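Binding domain (Hc) of Paraclostridial Mosquitocidal Protein 1 (Paraclostridium bifermentans, PDB 6HOX) serves as the receptor-binding part of a botulinum-like neurotoxin that specifically targets Anopheles mosquitoes, directing the toxin to host nerve cells. Local coordinates at residues D34-L39 / L46-G51; V52-V55 / S60-I63; G273-T278 / W410-S415. All coordinates share one frame; numbering follows the deposited sequence.

Interaction 1 of 3, residues D34-L39 / L46-G51; sequences DKIKDL and LEVKTG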
loop_
_atom_site.group_PDB
_atom_site.type_symbol
_atom_site.label_atom_id
_atom_site.label_comp_id
_atom_site.label_asym_id
_atom_site.label_seq_id
_atom_site.Cartn_x
_atom_site.Cartn_y
_atom_site.Cartn_z
ATOM N N ASP A 34 -4.517 -13.975 -17.552
ATOM C CA ASP A 34 -4.611 -12.858 -18.506
ATOM C C ASP A 34 -6.049 -12.388 -18.735
ATOM O O ASP A 34 -6.258 -11.633 -19.665
ATOM C CB ASP A 34 -4.101 -13.221 -19.905
ATOM C CG ASP A 34 -2.648 -13.653 -19.952
ATOM O OD1 ASP A 34 -1.883 -13.259 -19.032
ATOM O OD2 ASP A 34 -2.292 -14.381 -20.915
ATOM N N LYS A 35 -7.019 -12.844 -17.935
ATOM C CA LYS A 35 -8.425 -12.465 -18.124
ATOM C C LYS A 35 -9.037 -12.061 -16.781
ATOM O O LYS A 35 -8.748 -12.648 -15.763
ATOM C CB LYS A 35 -9.266 -13.616 -18.686
ATOM C CG LYS A 35 -9.366 -13.707 -20.198
ATOM C CD LYS A 35 -10.578 -14.495 -20.648
ATOM C CE LYS A 35 -11.827 -13.652 -20.783
ATOM N NZ LYS A 35 -11.944 -13.075 -22.145
ATOM N N ILE A 36 -9.948 -11.095 -16.852
ATOM C CA ILE A 36 -10.775 -10.651 -15.753
ATOM C C ILE A 36 -11.965 -11.612 -15.647
ATOM O O ILE A 36 -12.669 -11.861 -16.631
ATOM C CB ILE A 36 -11.169 -9.175 -15.992
ATOM C CG1 ILE A 36 -9.918 -8.292 -16.018
ATOM C CG2 ILE A 36 -12.189 -8.700 -14.964
ATOM C CD1 ILE A 36 -10.083 -6.979 -16.740
ATOM N N LYS A 37 -12.145 -12.190 -14.457
ATOM C CA LYS A 37 -13.165 -13.210 -14.192
ATOM C C LYS A 37 -13.743 -13.014 -12.790
ATOM O O LYS A 37 -13.158 -12.322 -11.954
ATOM C CB LYS A 37 -12.578 -14.628 -14.207
ATOM C CG LYS A 37 -11.676 -14.969 -15.385
ATOM C CD LYS A 37 -11.159 -16.394 -15.321
ATOM C CE LYS A 37 -10.135 -16.703 -16.393
ATOM N NZ LYS A 37 -9.495 -18.019 -16.168
ATOM N N ASP A 38 -14.872 -13.678 -12.545
ATOM C CA ASP A 38 -15.338 -13.964 -11.211
ATOM C C ASP A 38 -14.557 -15.185 -10.719
ATOM O O ASP A 38 -14.632 -16.255 -11.298
ATOM C CB ASP A 38 -16.851 -14.179 -11.201
ATOM C CG ASP A 38 -17.397 -14.768 -9.920
ATOM O OD1 ASP A 38 -16.720 -14.624 -8.891
ATOM O OD2 ASP A 38 -18.514 -15.358 -9.969
ATOM N N LEU A 39 -13.763 -14.991 -9.672
ATOM C CA LEU A 39 -12.857 -16.011 -9.177
ATOM C C LEU A 39 -13.545 -16.892 -8.131
ATOM O O LEU A 39 -12.947 -17.834 -7.677
ATOM C CB LEU A 39 -11.646 -15.324 -8.547
ATOM C CG LEU A 39 -10.797 -14.445 -9.457
ATOM C CD1 LEU A 39 -9.667 -13.823 -8.659
ATOM C CD2 LEU A 39 -10.232 -15.245 -10.620
ATOM N N LEU A 46 -19.848 -11.232 -16.529
ATOM C CA LEU A 46 -19.239 -9.900 -16.567
ATOM C C LEU A 46 -19.197 -9.419 -18.011
ATOM O O LEU A 46 -18.915 -10.199 -18.918
ATOM C CB LEU A 46 -17.777 -9.926 -16.095
ATOM C CG LEU A 46 -17.412 -10.848 -14.947
ATOM C CD1 LEU A 46 -15.905 -10.888 -14.794
ATOM C CD2 LEU A 46 -18.048 -10.380 -13.656
ATOM N N GLU A 47 -19.314 -8.109 -18.182
ATOM C CA GLU A 47 -18.976 -7.468 -19.424
ATOM C C GLU A 47 -17.816 -6.505 -19.145
ATOM O O GLU A 47 -17.990 -5.472 -18.520
ATOM C CB GLU A 47 -20.205 -6.776 -20.013
ATOM C CG GLU A 47 -19.998 -6.303 -21.448
ATOM C CD GLU A 47 -21.074 -5.353 -21.953
ATOM O OE1 GLU A 47 -22.214 -5.831 -22.122
ATOM O OE2 GLU A 47 -20.781 -4.129 -22.122
ATOM N N VAL A 48 -16.625 -6.880 -19.617
ATOM C CA VAL A 48 -15.437 -6.087 -19.474
ATOM C C VAL A 48 -15.204 -5.349 -20.790
ATOM O O VAL A 48 -14.935 -5.981 -21.811
ATOM C CB VAL A 48 -14.217 -6.953 -19.125
ATOM C CG1 VAL A 48 -12.960 -6.101 -18.979
ATOM C CG2 VAL A 48 -14.457 -7.788 -17.884
ATOM N N LYS A 49 -15.289 -4.019 -20.751
ATOM C CA LYS A 49 -15.144 -3.233 -21.967
ATOM C C LYS A 49 -13.654 -3.065 -22.302
ATOM O O LYS A 49 -12.785 -3.294 -21.460
ATOM C CB LYS A 49 -15.908 -1.918 -21.813
ATOM C CG LYS A 49 -17.413 -2.085 -21.662
ATOM C CD LYS A 49 -18.162 -0.791 -21.905
ATOM C CE LYS A 49 -18.239 -0.394 -23.366
ATOM N NZ LYS A 49 -19.035 -1.368 -24.152
ATOM N N THR A 50 -13.369 -2.675 -23.554
ATOM C CA THR A 50 -12.003 -2.748 -24.102
ATOM C C THR A 50 -11.111 -1.660 -23.509
ATOM O O THR A 50 -9.909 -1.726 -23.689
ATOM C CB THR A 50 -11.978 -2.668 -25.637
ATOM O OG1 THR A 50 -12.597 -1.454 -26.060
ATOM C CG2 THR A 50 -12.685 -3.843 -26.270
ATOM N N GLY A 51 -11.701 -0.678 -22.818
ATOM C CA GLY A 51 -10.921 0.361 -22.139
ATOM C C GLY A 51 -10.319 -0.101 -20.816
ATOM O O GLY A 51 -9.506 0.609 -20.248
#
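I36 and V48 meet where strand 35-38 passes strand 46-48 in the jelly-roll-like, concanavalin-related half of the binding domain. The strands run nearly antiparallel (159°) but their axes stay 8.3 Å apart, too far for backbone pairing: strand 35-38 pairs with strand 25-32, strand 46-48 with strand 73-75, and side chains fill the gap between them.

The apolar contacts come first. The delta methyl of I36 comes up against V48 at a slant, CD1 lying 3.7 Å from V48 CG1. With CG1 of I36 beside its own backbone N (chi1 -62°), the gamma methyl CG2 is turned anti to that N and reaches V48 CG2 at 3.8 Å. Thus both methyls of the valine are engaged, each by a different branch of the isoleucine. L29 of strand 25-32 and V52 border I36 further.

The polar groups look elsewhere. K37 points away from strand 46-48 and forms a salt bridge with E32, while D38 OD2 bonds to T44 OG1, and D38 OD1 to S40 OG and the backbone N of S28.

The remaining contact is methyl on backbone. L46 drops one methyl onto the flat face of the peptide joining K37 to D38, with CD1 3.6 Å from K37 C and 3.7 Å from D38 N.

Interaction 2 of 3, residues V52-V55 / S60-I63; sequences VQIV and SKTI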
loop_
_atom_site.group_PDB
_atom_site.type_symbol
_atom_site.label_atom_id
_atom_site.label_comp_id
_atom_site.label_asym_id
_atom_site.label_seq_id
_atom_site.Cartn_x
_atom_site.Cartn_y
_atom_site.Cartn_z
ATOM N N VAL A 52 -10.752 -1.259 -20.302
ATOM C CA VAL A 52 -10.223 -1.817 -19.054
ATOM C C VAL A 52 -8.835 -2.402 -19.349
ATOM O O VAL A 52 -8.625 -3.000 -20.405
ATOM C CB VAL A 52 -11.159 -2.885 -18.458
ATOM C CG1 VAL A 52 -10.598 -3.473 -17.166
ATOM C CG2 VAL A 52 -12.572 -2.361 -18.231
ATOM N N GLN A 53 -7.888 -2.227 -18.420
ATOM C CA GLN A 53 -6.553 -2.792 -18.582
ATOM C C GLN A 53 -6.236 -3.764 -17.440
ATOM O O GLN A 53 -6.862 -3.759 -16.373
ATOM C CB GLN A 53 -5.514 -1.674 -18.646
ATOM C CG GLN A 53 -5.782 -0.670 -19.759
ATOM C CD GLN A 53 -4.901 0.549 -19.670
ATOM O OE1 GLN A 53 -4.528 1.004 -18.595
ATOM N NE2 GLN A 53 -4.589 1.115 -20.821
ATOM N N ILE A 54 -5.264 -4.626 -17.729
ATOM C CA ILE A 54 -4.655 -5.529 -16.806
ATOM C C ILE A 54 -3.200 -5.083 -16.643
ATOM O O ILE A 54 -2.467 -5.004 -17.614
ATOM C CB ILE A 54 -4.768 -6.980 -17.313
ATOM C CG1 ILE A 54 -6.220 -7.364 -17.610
ATOM C CG2 ILE A 54 -4.114 -7.946 -16.338
ATOM C CD1 ILE A 54 -6.387 -8.754 -18.199
ATOM N N VAL A 55 -2.808 -4.761 -15.412
ATOM C CA VAL A 55 -1.490 -4.234 -15.129
ATOM C C VAL A 55 -0.906 -5.044 -13.977
ATOM O O VAL A 55 -1.597 -5.885 -13.388
ATOM C CB VAL A 55 -1.538 -2.725 -14.810
ATOM C CG1 VAL A 55 -2.076 -1.926 -15.994
ATOM C CG2 VAL A 55 -2.338 -2.422 -13.550
ATOM N N SER A 60 0.496 -10.624 -8.397
ATOM C CA SER A 60 0.282 -10.749 -9.827
ATOM C C SER A 60 -0.655 -9.606 -10.288
ATOM O O SER A 60 -0.663 -8.523 -9.696
ATOM C CB SER A 60 -0.244 -12.129 -10.165
ATOM O OG SER A 60 0.092 -12.476 -11.497
ATOM N N LYS A 61 -1.467 -9.844 -11.323
ATOM C CA LYS A 61 -2.037 -8.773 -12.118
ATOM C C LYS A 61 -3.279 -8.176 -11.429
ATOM O O LYS A 61 -3.940 -8.809 -10.614
ATOM C CB LYS A 61 -2.377 -9.295 -13.518
ATOM C CG LYS A 61 -1.194 -9.874 -14.282
ATOM C CD LYS A 61 -0.284 -8.813 -14.865
ATOM C CE LYS A 61 0.778 -9.403 -15.771
ATOM N NZ LYS A 61 1.794 -8.400 -16.188
ATOM N N THR A 62 -3.582 -6.931 -11.788
ATOM C CA THR A 62 -4.729 -6.236 -11.256
ATOM C C THR A 62 -5.448 -5.494 -12.387
ATOM O O THR A 62 -4.864 -5.151 -13.406
ATOM C CB THR A 62 -4.303 -5.294 -10.123
ATOM O OG1 THR A 62 -5.475 -4.812 -9.463
ATOM C CG2 THR A 62 -3.463 -4.134 -10.609
ATOM N N ILE A 63 -6.730 -5.232 -12.151
ATOM C CA ILE A 63 -7.524 -4.398 -13.005
ATOM C C ILE A 63 -7.101 -2.943 -12.810
ATOM O O ILE A 63 -6.830 -2.495 -11.688
ATOM C CB ILE A 63 -9.017 -4.588 -12.687
ATOM C CG1 ILE A 63 -9.483 -6.000 -13.046
ATOM C CG2 ILE A 63 -9.829 -3.494 -13.362
ATOM C CD1 ILE A 63 -10.709 -6.465 -12.277
#
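The first torsions of V55 (chi1 -61°) and T62 (chi1 -170°) each set CG2 between the residue's own backbone N and carbonyl carbon, and from these positions the two methyls touch, V55 CG2 to T62 CG2 at 3.6 Å. The pair belongs to a beta hairpin, strands 53-56 and 61-66, at the margin of the large antiparallel sheet of the concanavalin-like half; strand 61-66 goes on to pair with strand 218-227, whose R220 also touches both V55 and T62.

Two nearly straight backbone hydrogen bonds make V55 and T62 a hydrogen-bonded antiparallel pair: V55 N gives to T62 O at 2.9 Å, and T62 N gives back to V55 O at 2.8 Å. T62 O also receives a CA-H...O contact from I54, whose CA is 3.4 Å away.

One residue along, I54 faces I63 as a non-hydrogen-bonded pair, and both side chains lie on the other side of the sheet, where I36 of strand 35-38 covers them. Next to them V52 CG1 reaches I63 CG2 at 3.9 Å.

K61 crosses I54 at about a right angle, laying its CB 3.6 Å from I54 CG2. A bend at chi2 (-77°) turns the rest of the chain over the V55 carbonyl toward D56, with which NZ forms a salt bridge; on the way K61 CD passes V55 O at 3.5 Å.

Interaction 3 of 3, residues G273-T278 / W410-S415; sequences GPLRST and WYLYSS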
loop_
_atom_site.group_PDB
_atom_site.type_symbol
_atom_site.label_atom_id
_atom_site.label_comp_id
_atom_site.label_asym_id
_atom_site.label_seq_id
_atom_site.Cartn_x
_atom_site.Cartn_y
_atom_site.Cartn_z
ATOM N N GLY A 273 13.489 12.318 3.438
ATOM C CA GLY A 273 14.964 12.421 3.505
ATOM C C GLY A 273 15.627 11.553 2.439
ATOM O O GLY A 273 15.486 10.339 2.457
ATOM N N PRO A 274 16.353 12.129 1.455
ATOM C CA PRO A 274 16.981 11.325 0.404
ATOM C C PRO A 274 18.259 10.613 0.883
ATOM O O PRO A 274 19.063 11.217 1.578
ATOM C CB PRO A 274 17.319 12.385 -0.659
ATOM C CG PRO A 274 17.602 13.638 0.144
ATOM C CD PRO A 274 16.620 13.570 1.302
ATOM N N LEU A 275 18.429 9.340 0.510
ATOM C CA LEU A 275 19.663 8.610 0.794
ATOM C C LEU A 275 20.748 9.172 -0.133
ATOM O O LEU A 275 20.622 9.148 -1.367
ATOM C CB LEU A 275 19.441 7.109 0.590
ATOM C CG LEU A 275 20.670 6.205 0.681
ATOM C CD1 LEU A 275 21.159 6.054 2.111
ATOM C CD2 LEU A 275 20.364 4.840 0.105
ATOM N N ARG A 276 21.795 9.719 0.492
ATOM C CA ARG A 276 22.948 10.299 -0.212
ATOM C C ARG A 276 24.227 9.600 0.283
ATOM O O ARG A 276 24.176 8.750 1.184
ATOM C CB ARG A 276 22.967 11.819 -0.009
ATOM C CG ARG A 276 21.734 12.534 -0.546
ATOM C CD ARG A 276 21.726 14.030 -0.269
ATOM N NE ARG A 276 22.832 14.701 -0.940
ATOM C CZ ARG A 276 23.011 16.018 -0.981
ATOM N NH1 ARG A 276 22.163 16.810 -0.343
ATOM N NH2 ARG A 276 24.025 16.531 -1.663
ATOM N N SER A 277 25.360 9.940 -0.342
ATOM C CA SER A 277 26.672 9.453 0.090
ATOM C C SER A 277 27.719 10.563 -0.042
ATOM O O SER A 277 27.582 11.488 -0.835
ATOM C CB SER A 277 27.094 8.232 -0.670
ATOM O OG SER A 277 27.306 8.536 -2.033
ATOM N N THR A 278 28.766 10.446 0.770
ATOM C CA THR A 278 29.814 11.435 0.866
ATOM C C THR A 278 31.148 10.707 1.080
ATOM O O THR A 278 31.272 9.848 1.976
ATOM C CB THR A 278 29.502 12.440 1.982
ATOM O OG1 THR A 278 30.507 13.457 1.947
ATOM C CG2 THR A 278 29.466 11.816 3.360
ATOM N N TRP A 410 21.897 12.142 8.684
ATOM C CA TRP A 410 22.059 11.091 9.672
ATOM C C TRP A 410 22.761 9.918 8.996
ATOM O O TRP A 410 22.302 9.448 7.950
ATOM C CB TRP A 410 20.709 10.686 10.273
ATOM C CG TRP A 410 19.983 11.833 10.899
ATOM C CD1 TRP A 410 20.102 12.280 12.181
ATOM C CD2 TRP A 410 19.064 12.728 10.246
ATOM N NE1 TRP A 410 19.310 13.377 12.378
ATOM C CE2 TRP A 410 18.652 13.672 11.213
ATOM C CE3 TRP A 410 18.541 12.819 8.950
ATOM C CZ2 TRP A 410 17.739 14.688 10.923
ATOM C CZ3 TRP A 410 17.638 13.822 8.663
ATOM C CH2 TRP A 410 17.248 14.746 9.637
ATOM N N TYR A 411 23.894 9.506 9.576
ATOM C CA TYR A 411 24.686 8.387 9.048
ATOM C C TYR A 411 23.965 7.079 9.364
ATOM O O TYR A 411 23.194 7.007 10.329
ATOM C CB TYR A 411 26.113 8.422 9.600
ATOM C CG TYR A 411 26.923 9.547 9.006
ATOM C CD1 TYR A 411 27.523 9.403 7.764
ATOM C CD2 TYR A 411 27.034 10.773 9.646
ATOM C CE1 TYR A 411 28.250 10.432 7.193
ATOM C CE2 TYR A 411 27.751 11.817 9.082
ATOM C CZ TYR A 411 28.363 11.644 7.850
ATOM O OH TYR A 411 29.063 12.661 7.264
ATOM N N LEU A 412 24.204 6.075 8.525
ATOM C CA LEU A 412 23.663 4.735 8.770
ATOM C C LEU A 412 24.635 3.998 9.703
ATOM O O LEU A 412 25.856 4.182 9.588
ATOM C CB LEU A 412 23.496 3.993 7.441
ATOM C CG LEU A 412 22.233 4.288 6.633
ATOM C CD1 LEU A 412 22.138 5.756 6.278
ATOM C CD2 LEU A 412 22.215 3.444 5.366
ATOM N N TYR A 413 24.099 3.193 10.631
ATOM C CA TYR A 413 24.944 2.410 11.536
ATOM C C TYR A 413 24.256 1.100 11.946
ATOM O O TYR A 413 23.017 0.941 11.852
ATOM C CB TYR A 413 25.380 3.266 12.733
ATOM C CG TYR A 413 24.405 3.336 13.876
ATOM C CD1 TYR A 413 23.231 4.074 13.765
ATOM C CD2 TYR A 413 24.649 2.675 15.071
ATOM C CE1 TYR A 413 22.305 4.120 14.797
ATOM C CE2 TYR A 413 23.738 2.721 16.116
ATOM C CZ TYR A 413 22.568 3.452 15.979
ATOM O OH TYR A 413 21.674 3.537 17.006
ATOM N N SER A 414 25.086 0.145 12.386
ATOM C CA SER A 414 24.633 -1.126 12.937
ATOM C C SER A 414 24.417 -1.008 14.452
ATOM O O SER A 414 25.387 -0.964 15.193
ATOM C CB SER A 414 25.605 -2.209 12.622
ATOM O OG SER A 414 25.199 -3.411 13.243
ATOM N N SER A 415 23.151 -0.990 14.896
ATOM C CA SER A 415 22.802 -0.823 16.325
ATOM C C SER A 415 22.682 -2.188 17.009
ATOM O O SER A 415 21.716 -2.919 16.789
ATOM C CB SER A 415 21.524 -0.034 16.540
ATOM O OG SER A 415 21.160 -0.034 17.931
#
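L275 is the first residue of 273-278 whose side chain meets 410-415, and its partner is L412. Its CG stands anti to the backbone N (chi1 173°), which carries the end of the chain closer to the other strand than the start of the side chain would suggest. The two meet methyl to methyl, L275 CD1 to L412 CD1 at 4.3 Å, a loose apolar contact. Both leucines are buried, and L412 points toward the 273-278 strand while also resting on L396 of strand 394-398.

R276 and S277, next in order, turn to other partners, D313 for the arginine and E315 for the serine. This half of the domain is the C-terminal beta-trefoil of clostridial neurotoxins. Strand 285-291 pairs antiparallel with both 275-280 and 409-415, T278 bonding through the backbone to Y287 and W410 to I290, so the two are linked through it, and they meet here by side chains alone.

At T278 the CB points toward 410-415. With OG1 anti to the backbone N (chi1 -175°), CG2 falls between that N and the carbonyl carbon and is brought to the rim of the Y411 ring. The methyl lies near the ring plane and touches the phenol oxygen, T278 CG2 to Y411 OH at 4.0 Å, the two side chains crossing at about a right angle. The same Y411 OH is hydrogen-bonded to K280 NZ, and an acetate ion, probably from the crystallisation liquor, lies about 4 Å from the Y411 side chain.

Interactions 1 and 2 sit in the concanavalin-like half, their centres 10 Å apart, and share an apolar cluster: I36 CD1 is 3.6 Å from V52 CG1, and I36 CG1 is 3.8 Å from I63 CG1. Strand 46-48 of interaction 1 is followed in the chain by strand 53-56 of interaction 2. Interaction 3 lies in the trefoil half, on the opposite side of the chain's centre, its nearest atoms about 27 Å from interaction 2. Backbone hydrogen bonding joins the segments of interaction 2 alone; interaction 1 uses methyls on side chains and on a peptide, interaction 3 side chains alone. Interaction 1 is a surface contact around one buried isoleucine, whereas interactions 2 and 3 are partly buried.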